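Local coordinates for putative phosphoglycolate phosphatase (Lactobacillus delbrueckii, PDB 2HI0), which probably hydrolyses the phosphate ester of 2-phosphoglycolate, as expected of a phosphatase of the haloacid dehalogenase (HAD) superfamily, at residues R36-F47 and R58-R68; R123-V131 and F148-L156. All coordinates share one frame; numbering follows the deposited sequence.

Contact 1: R36-F47 and R58-R68; sequences RHDFTVEDIKNF and RALAYEAGSSR
NH2 of Arg-68 forms a salt bridge with OD1 of Asp-43 at 2.8 Å, in the guanidinium plane but from above the carboxylate plane. OD1 also accepts from two waters, one of which in turn accepts from NE of Arg-68, while the other is bonded to OH of Tyr-62. OD2 takes the backbone N of Thr-40 (3.0 Å), while OG1 of Thr-40 takes N of Asp-43: a capping box at the start of helix 41-47. That helix packs against the end of helix 52-63 in the helical cap of the HAD fold. Between them, the Phe-47 ring has Asp-43 O over one face and Ala-59 CA over the other; its edge meets the face of Tyr-62, whose CG stands anti to the backbone N (chi1 -164°), in an offset edge-to-face pair, planes at 62°. NH1 of Arg-58 donates to Phe-47 O at 3.0 Å, from above the carbonyl plane, while NE and NH2 go to the carbonyls of Leu-71 and Val-72; an alanine here would probably leave all three carbonyls without these donors. OE2 of Glu-63 accepts the backbone N of Arg-36 at 2.8 Å, and OE1 is hydrogen-bonded to ND1 of His-35.

Contact 2: R123-V131 and F148-L156; sequences RQKGVKLAV and FPGSFDFAL
The Phe-152 ring is covered on both faces. CG2 of Val-131 sits over the centre of one, a CH-pi contact 3.5 Å from CG2 to the ring centroid and only 9° off the normal; Ser-151 CB lies toward the rim of the other. At the ring's edge are the Leu-129 carbonyl carbon and CD2 of Phe-148. Val-131 can reach the ring because its CG2 stands beside the backbone N, with CG1 anti to it (chi1 177°). The Phe-154 ring meets its neighbour differently, with Ala-130 CB at its edge. The third flat group, the Arg-123 guanidinium, carries Gly-150 O over one face, and its NH1 makes a weak, strongly bent bond to Ser-151 O.

Asp-153 closes the start of the strand pairing with two bonds to one residue. Its backbone N donates to Leu-129 O at 2.8 Å, nearly along the C=O axis, and its OD2 accepts Leu-129 N at 3.1 Å from the anti side, tilted out of the carboxylate plane. OD2 also rests against CB of Lys-128, whose NZ turns elsewhere, to Leu-178 O. Further on, Val-131 uses both backbone polar atoms: N to Phe-154 O at 3.0 Å, and O to Leu-156 N at 2.9 Å.

Ala-130 and Phe-154 put their side chains on the face covered by helix 169-178, whereas Val-131 and Ala-155 point to the other, where Val-144 of helix 137-147 touches Ala-155 and Phe-152. Strands 128-133 and 154-158 run parallel with helix 137-147 between them in sequence, the beta-alpha-beta crossover that builds one edge of the Rossmann-like HAD core.

How the contacts relate
Contact 1 closes before contact 2 opens along the chain, and the two lie on opposite sides of its centre, with centres about 34 Å apart and nearest atoms about 17 Å apart. They share no helix or strand. Residues 36-47 and 58-68 belong to the helical cap, inserted after the first core strand, 6-9; residues 123-131 and 148-156 follow the cap and build the outer part of the parallel sheet, where strand 128-133 lies next to 6-9. The sodium ion, bound by Asp-10, Asp-12 and Asp-190, is about 10 Å from the side chains of both Arg-58 and Val-131, consistent with an active site between cap and core.

Contact 1: R36-F47 and R58-R68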
loop_
_atom_site.group_PDB
_atom_site.type_symbol
_atom_site.label_atom_id
_atom_site.label_comp_id
_atom_site.label_asym_id
_atom_site.label_seq_id
_atom_site.Cartn_x
_atom_site.Cartn_y
_atom_site.Cartn_z
ATOM N N ARG A 36 22.483 -10.637 -0.812
ATOM C CA ARG A 36 22.059 -11.062 0.528
ATOM C C ARG A 36 20.567 -11.318 0.467
ATOM O O ARG A 36 19.851 -10.577 -0.214
ATOM C CB ARG A 36 22.377 -9.956 1.581
ATOM C CG ARG A 36 21.186 -9.331 2.340
ATOM C CD ARG A 36 21.617 -8.215 3.298
ATOM N NE ARG A 36 20.831 -8.223 4.539
ATOM C CZ ARG A 36 20.896 -7.302 5.503
ATOM N NH1 ARG A 36 21.675 -6.242 5.404
ATOM N NH2 ARG A 36 20.140 -7.435 6.586
ATOM N N HIS A 37 20.072 -12.306 1.198
ATOM C CA HIS A 37 18.670 -12.701 1.066
ATOM C C HIS A 37 18.071 -13.213 2.370
ATOM O O HIS A 37 17.342 -14.222 2.402
ATOM C CB HIS A 37 18.558 -13.791 -0.038
ATOM C CG HIS A 37 19.567 -14.885 0.079
ATOM N ND1 HIS A 37 20.793 -14.829 -0.548
ATOM C CD2 HIS A 37 19.542 -16.056 0.760
ATOM C CE1 HIS A 37 21.477 -15.926 -0.248
ATOM N NE2 HIS A 37 20.737 -16.690 0.536
ATOM N N ASP A 38 18.354 -12.475 3.427
ATOM C CA ASP A 38 17.852 -12.783 4.762
ATOM C C ASP A 38 17.075 -11.599 5.342
ATOM O O ASP A 38 17.136 -11.345 6.533
ATOM C CB ASP A 38 19.031 -13.118 5.670
ATOM C CG ASP A 38 20.034 -11.944 5.766
ATOM O OD1 ASP A 38 19.825 -10.905 5.074
ATOM O OD2 ASP A 38 21.018 -12.061 6.533
ATOM N N PHE A 39 16.349 -10.860 4.505
ATOM C CA PHE A 39 15.494 -9.774 5.019
ATOM C C PHE A 39 14.377 -10.338 5.886
ATOM O O PHE A 39 13.889 -11.451 5.643
ATOM C CB PHE A 39 14.867 -8.940 3.915
ATOM C CG PHE A 39 15.864 -8.230 3.022
ATOM C CD1 PHE A 39 16.697 -7.242 3.532
ATOM C CD2 PHE A 39 15.911 -8.498 1.663
ATOM C CE1 PHE A 39 17.572 -6.531 2.711
ATOM C CE2 PHE A 39 16.775 -7.808 0.822
ATOM C CZ PHE A 39 17.622 -6.806 1.365
ATOM N N THR A 40 14.008 -9.551 6.895
ATOM C CA THR A 40 12.951 -9.891 7.828
ATOM C C THR A 40 11.666 -9.198 7.382
ATOM O O THR A 40 11.687 -8.267 6.567
ATOM C CB THR A 40 13.293 -9.379 9.264
ATOM O OG1 THR A 40 13.406 -7.956 9.214
ATOM C CG2 THR A 40 14.654 -9.967 9.796
ATOM N N VAL A 41 10.537 -9.637 7.936
ATOM C CA VAL A 41 9.262 -8.926 7.738
ATOM C C VAL A 41 9.350 -7.461 8.167
ATOM O O VAL A 41 8.763 -6.591 7.517
ATOM C CB VAL A 41 8.084 -9.601 8.467
ATOM C CG1 VAL A 41 6.923 -8.642 8.622
ATOM C CG2 VAL A 41 7.700 -10.905 7.780
ATOM N N GLU A 42 10.100 -7.174 9.229
ATOM C CA GLU A 42 10.246 -5.786 9.665
ATOM C C GLU A 42 11.024 -4.959 8.629
ATOM O O GLU A 42 10.747 -3.769 8.448
ATOM C CB GLU A 42 10.925 -5.664 11.046
ATOM C CG GLU A 42 10.072 -6.105 12.247
ATOM C CD GLU A 42 8.670 -5.463 12.333
ATOM O OE1 GLU A 42 8.586 -4.272 12.705
ATOM O OE2 GLU A 42 7.648 -6.155 12.050
ATOM N N ASP A 43 11.991 -5.583 7.950
ATOM C CA ASP A 43 12.737 -4.902 6.892
ATOM C C ASP A 43 11.741 -4.544 5.781
ATOM O O ASP A 43 11.719 -3.418 5.251
ATOM C CB ASP A 43 13.851 -5.787 6.319
ATOM C CG ASP A 43 15.015 -6.007 7.277
ATOM O OD1 ASP A 43 15.331 -5.111 8.101
ATOM O OD2 ASP A 43 15.636 -7.089 7.146
ATOM N N ILE A 44 10.933 -5.527 5.406
ATOM C CA ILE A 44 9.994 -5.317 4.298
ATOM C C ILE A 44 9.014 -4.169 4.579
ATOM O O ILE A 44 8.621 -3.448 3.669
ATOM C CB ILE A 44 9.238 -6.661 3.927
ATOM C CG1 ILE A 44 9.956 -7.352 2.766
ATOM C CG2 ILE A 44 7.777 -6.442 3.629
ATOM C CD1 ILE A 44 11.365 -7.837 3.102
ATOM N N LYS A 45 8.603 -4.016 5.835
ATOM C CA LYS A 45 7.721 -2.902 6.231
ATOM C C LYS A 45 8.356 -1.534 6.038
ATOM O O LYS A 45 7.647 -0.525 5.889
ATOM C CB LYS A 45 7.256 -3.098 7.668
ATOM C CG LYS A 45 6.376 -4.317 7.868
ATOM C CD LYS A 45 6.013 -4.517 9.310
ATOM C CE LYS A 45 4.944 -5.581 9.441
ATOM N NZ LYS A 45 4.752 -6.002 10.876
ATOM N N ASN A 46 9.686 -1.513 5.997
ATOM C CA ASN A 46 10.459 -0.296 5.675
ATOM C C ASN A 46 10.717 -0.134 4.170
ATOM O O ASN A 46 11.062 0.956 3.692
ATOM C CB ASN A 46 11.811 -0.293 6.395
ATOM C CG ASN A 46 11.697 0.031 7.849
ATOM O OD1 ASN A 46 11.813 1.202 8.254
ATOM N ND2 ASN A 46 11.453 -0.991 8.652
ATOM N N PHE A 47 10.598 -1.204 3.400
ATOM C CA PHE A 47 10.867 -1.085 1.967
ATOM C C PHE A 47 9.667 -0.720 1.126
ATOM O O PHE A 47 9.762 0.070 0.220
ATOM C CB PHE A 47 11.474 -2.359 1.403
ATOM C CG PHE A 47 12.748 -2.841 2.103
ATOM C CD1 PHE A 47 13.598 -1.973 2.769
ATOM C CD2 PHE A 47 13.088 -4.198 2.020
ATOM C CE1 PHE A 47 14.729 -2.460 3.399
ATOM C CE2 PHE A 47 14.202 -4.674 2.607
ATOM C CZ PHE A 47 15.039 -3.793 3.296
ATOM N N ARG A 58 15.464 0.752 -1.989
ATOM C CA ARG A 58 15.632 0.720 -0.534
ATOM C C ARG A 58 16.334 -0.557 -0.061
ATOM O O ARG A 58 17.268 -0.497 0.790
ATOM C CB ARG A 58 14.277 0.897 0.116
ATOM C CG ARG A 58 13.745 2.349 0.165
ATOM C CD ARG A 58 12.323 2.310 0.757
ATOM N NE ARG A 58 11.792 3.646 0.965
ATOM C CZ ARG A 58 10.507 3.912 1.143
ATOM N NH1 ARG A 58 9.607 2.933 1.024
ATOM N NH2 ARG A 58 10.127 5.150 1.358
ATOM N N ALA A 59 15.892 -1.694 -0.586
ATOM C CA ALA A 59 16.459 -2.990 -0.141
ATOM C C ALA A 59 17.929 -3.124 -0.522
ATOM O O ALA A 59 18.732 -3.574 0.288
ATOM C CB ALA A 59 15.665 -4.206 -0.728
ATOM N N LEU A 60 18.278 -2.676 -1.715
ATOM C CA LEU A 60 19.672 -2.677 -2.159
ATOM C C LEU A 60 20.516 -1.725 -1.306
ATOM O O LEU A 60 21.647 -2.037 -0.967
ATOM C CB LEU A 60 19.790 -2.339 -3.653
ATOM C CG LEU A 60 19.317 -3.388 -4.650
ATOM C CD1 LEU A 60 19.255 -2.826 -6.098
ATOM C CD2 LEU A 60 20.265 -4.639 -4.595
ATOM N N ALA A 61 19.962 -0.562 -0.963
ATOM C CA ALA A 61 20.704 0.401 -0.119
ATOM C C ALA A 61 20.907 -0.177 1.275
ATOM O O ALA A 61 21.985 -0.032 1.869
ATOM C CB ALA A 61 19.911 1.715 -0.026
ATOM N N TYR A 62 19.870 -0.833 1.791
ATOM C CA TYR A 62 19.967 -1.457 3.097
ATOM C C TYR A 62 21.029 -2.565 3.076
ATOM O O TYR A 62 21.876 -2.643 4.007
ATOM C CB TYR A 62 18.601 -1.987 3.524
ATOM C CG TYR A 62 18.546 -2.290 4.971
ATOM C CD1 TYR A 62 18.560 -1.256 5.892
ATOM C CD2 TYR A 62 18.471 -3.603 5.429
ATOM C CE1 TYR A 62 18.492 -1.506 7.265
ATOM C CE2 TYR A 62 18.400 -3.871 6.807
ATOM C CZ TYR A 62 18.436 -2.800 7.719
ATOM O OH TYR A 62 18.388 -3.018 9.079
ATOM N N GLU A 63 21.051 -3.389 2.029
ATOM C CA GLU A 63 22.109 -4.400 1.891
ATOM C C GLU A 63 23.503 -3.724 1.927
ATOM O O GLU A 63 24.453 -4.249 2.516
ATOM C CB GLU A 63 21.984 -5.194 0.596
ATOM C CG GLU A 63 23.094 -6.208 0.377
ATOM C CD GLU A 63 23.062 -6.865 -1.010
ATOM O OE1 GLU A 63 22.662 -6.207 -2.014
ATOM O OE2 GLU A 63 23.491 -8.036 -1.093
ATOM N N ALA A 64 23.602 -2.543 1.315
ATOM C CA ALA A 64 24.869 -1.797 1.204
ATOM C C ALA A 64 25.267 -1.040 2.490
ATOM O O ALA A 64 26.350 -0.469 2.557
ATOM C CB ALA A 64 24.794 -0.839 0.032
ATOM N N GLY A 65 24.375 -1.006 3.481
ATOM C CA GLY A 65 24.675 -0.455 4.807
ATOM C C GLY A 65 23.896 0.783 5.211
ATOM O O GLY A 65 24.204 1.371 6.259
ATOM N N SER A 66 22.927 1.187 4.400
ATOM C CA SER A 66 22.071 2.345 4.701
ATOM C C SER A 66 21.212 2.116 5.950
ATOM O O SER A 66 20.766 1.005 6.231
ATOM C CB SER A 66 21.173 2.729 3.503
ATOM O OG SER A 66 21.967 3.157 2.419
ATOM N N SER A 67 21.023 3.181 6.715
ATOM C CA SER A 67 20.135 3.178 7.869
ATOM C C SER A 67 18.673 3.064 7.471
ATOM O O SER A 67 18.272 3.465 6.359
ATOM C CB SER A 67 20.323 4.435 8.689
ATOM O OG SER A 67 19.817 5.541 7.974
ATOM N N ARG A 68 17.843 2.564 8.375
ATOM C CA ARG A 68 16.391 2.567 8.100
ATOM C C ARG A 68 15.870 3.966 7.910
ATOM O O ARG A 68 15.041 4.213 7.050
ATOM C CB ARG A 68 15.575 1.892 9.203
ATOM C CG ARG A 68 15.880 0.462 9.306
ATOM C CD ARG A 68 14.974 -0.228 10.245
ATOM N NE ARG A 68 14.911 -1.652 9.947
ATOM C CZ ARG A 68 14.303 -2.534 10.736
ATOM N NH1 ARG A 68 13.711 -2.130 11.863
ATOM N NH2 ARG A 68 14.289 -3.821 10.397
HETATM O O HOH W 1 24.197 -6.440 4.202
HETATM O O HOH W 2 14.335 -6.714 11.578
HETATM O O HOH W 3 15.249 -2.437 7.103
HETATM O O HOH W 4 17.321 -5.533 9.784
HETATM O O HOH W 5 12.519 3.150 6.822
#

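Contact 2: R123-V131 and F148-L156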
loop_
_atom_site.group_PDB
_atom_site.type_symbol
_atom_site.label_atom_id
_atom_site.label_comp_id
_atom_site.label_asym_id
_atom_site.label_seq_id
_atom_site.Cartn_x
_atom_site.Cartn_y
_atom_site.Cartn_z
ATOM N N ARG A 123 -20.925 -1.934 2.782
ATOM C CA ARG A 123 -21.748 -2.063 1.576
ATOM C C ARG A 123 -23.216 -2.044 2.010
ATOM O O ARG A 123 -24.041 -1.429 1.339
ATOM C CB ARG A 123 -21.439 -3.349 0.822
ATOM C CG ARG A 123 -20.038 -3.386 0.252
ATOM C CD ARG A 123 -19.669 -4.782 -0.242
ATOM N NE ARG A 123 -20.719 -5.319 -1.110
ATOM C CZ ARG A 123 -20.951 -4.913 -2.358
ATOM N NH1 ARG A 123 -20.205 -3.958 -2.930
ATOM N NH2 ARG A 123 -21.927 -5.483 -3.057
ATOM N N GLN A 124 -23.524 -2.659 3.151
ATOM C CA GLN A 124 -24.914 -2.668 3.665
ATOM C C GLN A 124 -25.398 -1.249 3.987
ATOM O O GLN A 124 -26.594 -0.975 3.893
ATOM C CB GLN A 124 -25.070 -3.589 4.890
ATOM N N LYS A 125 -24.481 -0.360 4.381
ATOM C CA LYS A 125 -24.793 1.034 4.699
ATOM C C LYS A 125 -24.705 1.947 3.478
ATOM O O LYS A 125 -24.905 3.149 3.607
ATOM C CB LYS A 125 -23.865 1.557 5.788
ATOM C CG LYS A 125 -23.936 0.834 7.154
ATOM C CD LYS A 125 -25.058 1.408 8.004
ATOM C CE LYS A 125 -25.269 0.647 9.316
ATOM N N GLY A 126 -24.454 1.365 2.299
ATOM C CA GLY A 126 -24.487 2.065 1.020
ATOM C C GLY A 126 -23.214 2.797 0.649
ATOM O O GLY A 126 -23.241 3.638 -0.222
ATOM N N VAL A 127 -22.103 2.475 1.288
ATOM C CA VAL A 127 -20.811 3.125 1.001
ATOM C C VAL A 127 -20.177 2.378 -0.156
ATOM O O VAL A 127 -20.105 1.132 -0.148
ATOM C CB VAL A 127 -19.845 3.102 2.235
ATOM C CG1 VAL A 127 -18.514 3.801 1.912
ATOM C CG2 VAL A 127 -20.528 3.722 3.474
ATOM N N LYS A 128 -19.716 3.119 -1.170
ATOM C CA LYS A 128 -18.978 2.539 -2.283
ATOM C C LYS A 128 -17.553 2.239 -1.837
ATOM O O LYS A 128 -16.965 3.034 -1.111
ATOM C CB LYS A 128 -18.965 3.527 -3.451
ATOM C CG LYS A 128 -20.304 3.807 -4.059
ATOM C CD LYS A 128 -20.193 4.549 -5.363
ATOM C CE LYS A 128 -21.541 4.698 -6.041
ATOM N NZ LYS A 128 -21.333 4.620 -7.520
ATOM N N LEU A 129 -16.985 1.105 -2.279
ATOM C CA LEU A 129 -15.695 0.647 -1.805
ATOM C C LEU A 129 -14.742 0.464 -2.978
ATOM O O LEU A 129 -15.089 -0.024 -4.014
ATOM C CB LEU A 129 -15.793 -0.659 -1.038
ATOM C CG LEU A 129 -16.816 -0.794 0.104
ATOM C CD1 LEU A 129 -16.800 -2.282 0.610
ATOM C CD2 LEU A 129 -16.533 0.228 1.251
ATOM N N ALA A 130 -13.507 0.893 -2.786
ATOM C CA ALA A 130 -12.431 0.795 -3.809
ATOM C C ALA A 130 -11.093 0.484 -3.169
ATOM O O ALA A 130 -10.896 0.690 -1.971
ATOM C CB ALA A 130 -12.351 2.092 -4.636
ATOM N N VAL A 131 -10.199 -0.062 -3.989
ATOM C CA VAL A 131 -8.792 -0.301 -3.655
ATOM C C VAL A 131 -7.940 0.458 -4.666
ATOM O O VAL A 131 -8.160 0.358 -5.862
ATOM C CB VAL A 131 -8.409 -1.778 -3.734
ATOM C CG1 VAL A 131 -6.852 -1.970 -3.441
ATOM C CG2 VAL A 131 -9.265 -2.602 -2.834
ATOM N N PHE A 148 -11.600 -10.945 -2.193
ATOM C CA PHE A 148 -12.729 -10.013 -2.044
ATOM C C PHE A 148 -13.656 -9.950 -3.261
ATOM O O PHE A 148 -13.980 -8.862 -3.758
ATOM C CB PHE A 148 -12.199 -8.597 -1.782
ATOM C CG PHE A 148 -11.289 -8.466 -0.604
ATOM C CD1 PHE A 148 -11.797 -8.258 0.673
ATOM C CD2 PHE A 148 -9.912 -8.386 -0.789
ATOM C CE1 PHE A 148 -10.917 -8.056 1.736
ATOM C CE2 PHE A 148 -9.050 -8.183 0.274
ATOM C CZ PHE A 148 -9.551 -8.019 1.525
ATOM N N PRO A 149 -14.106 -11.111 -3.753
ATOM C CA PRO A 149 -14.952 -11.106 -4.961
ATOM C C PRO A 149 -16.287 -10.401 -4.718
ATOM O O PRO A 149 -16.936 -10.610 -3.684
ATOM C CB PRO A 149 -15.162 -12.597 -5.266
ATOM C CG PRO A 149 -14.880 -13.298 -3.974
ATOM C CD PRO A 149 -13.886 -12.471 -3.223
ATOM N N GLY A 150 -16.661 -9.533 -5.647
ATOM C CA GLY A 150 -17.880 -8.738 -5.509
ATOM C C GLY A 150 -17.920 -7.606 -4.481
ATOM O O GLY A 150 -18.949 -6.932 -4.361
ATOM N N SER A 151 -16.828 -7.377 -3.755
ATOM C CA SER A 151 -16.800 -6.368 -2.678
ATOM C C SER A 151 -16.579 -4.944 -3.174
ATOM O O SER A 151 -17.182 -3.989 -2.651
ATOM C CB SER A 151 -15.707 -6.691 -1.654
ATOM O OG SER A 151 -16.150 -7.722 -0.802
ATOM N N PHE A 152 -15.718 -4.806 -4.179
ATOM C CA PHE A 152 -15.225 -3.505 -4.595
ATOM C C PHE A 152 -15.814 -3.035 -5.897
ATOM O O PHE A 152 -15.984 -3.804 -6.859
ATOM C CB PHE A 152 -13.669 -3.529 -4.682
ATOM C CG PHE A 152 -13.007 -3.710 -3.361
ATOM C CD1 PHE A 152 -13.047 -2.696 -2.406
ATOM C CD2 PHE A 152 -12.364 -4.900 -3.037
ATOM C CE1 PHE A 152 -12.441 -2.857 -1.141
ATOM C CE2 PHE A 152 -11.780 -5.067 -1.759
ATOM C CZ PHE A 152 -11.813 -4.052 -0.828
ATOM N N ASP A 153 -16.137 -1.760 -5.936
ATOM C CA ASP A 153 -16.634 -1.150 -7.137
ATOM C C ASP A 153 -15.511 -0.806 -8.105
ATOM O O ASP A 153 -15.769 -0.550 -9.270
ATOM C CB ASP A 153 -17.400 0.112 -6.759
ATOM C CG ASP A 153 -18.587 -0.197 -5.848
ATOM O OD1 ASP A 153 -19.355 -1.096 -6.193
ATOM O OD2 ASP A 153 -18.724 0.397 -4.751
ATOM N N PHE A 154 -14.270 -0.778 -7.589
ATOM C CA PHE A 154 -13.110 -0.365 -8.340
ATOM C C PHE A 154 -11.866 -0.885 -7.640
ATOM O O PHE A 154 -11.769 -0.807 -6.427
ATOM C CB PHE A 154 -13.053 1.167 -8.427
ATOM C CG PHE A 154 -11.860 1.705 -9.209
ATOM C CD1 PHE A 154 -11.940 1.865 -10.587
ATOM C CD2 PHE A 154 -10.683 2.055 -8.569
ATOM C CE1 PHE A 154 -10.860 2.360 -11.293
ATOM C CE2 PHE A 154 -9.623 2.548 -9.281
ATOM C CZ PHE A 154 -9.712 2.690 -10.637
ATOM N N ALA A 155 -10.909 -1.383 -8.410
ATOM C CA ALA A 155 -9.644 -1.837 -7.850
ATOM C C ALA A 155 -8.567 -1.562 -8.877
ATOM O O ALA A 155 -8.744 -1.854 -10.067
ATOM C CB ALA A 155 -9.670 -3.330 -7.460
ATOM N N LEU A 156 -7.495 -0.915 -8.436
ATOM C CA LEU A 156 -6.378 -0.586 -9.317
ATOM C C LEU A 156 -5.055 -0.637 -8.550
ATOM O O LEU A 156 -4.932 -0.058 -7.468
ATOM C CB LEU A 156 -6.560 0.821 -9.869
ATOM C CG LEU A 156 -5.477 1.313 -10.846
ATOM C CD1 LEU A 156 -5.443 0.444 -12.118
ATOM C CD2 LEU A 156 -5.751 2.817 -11.146
#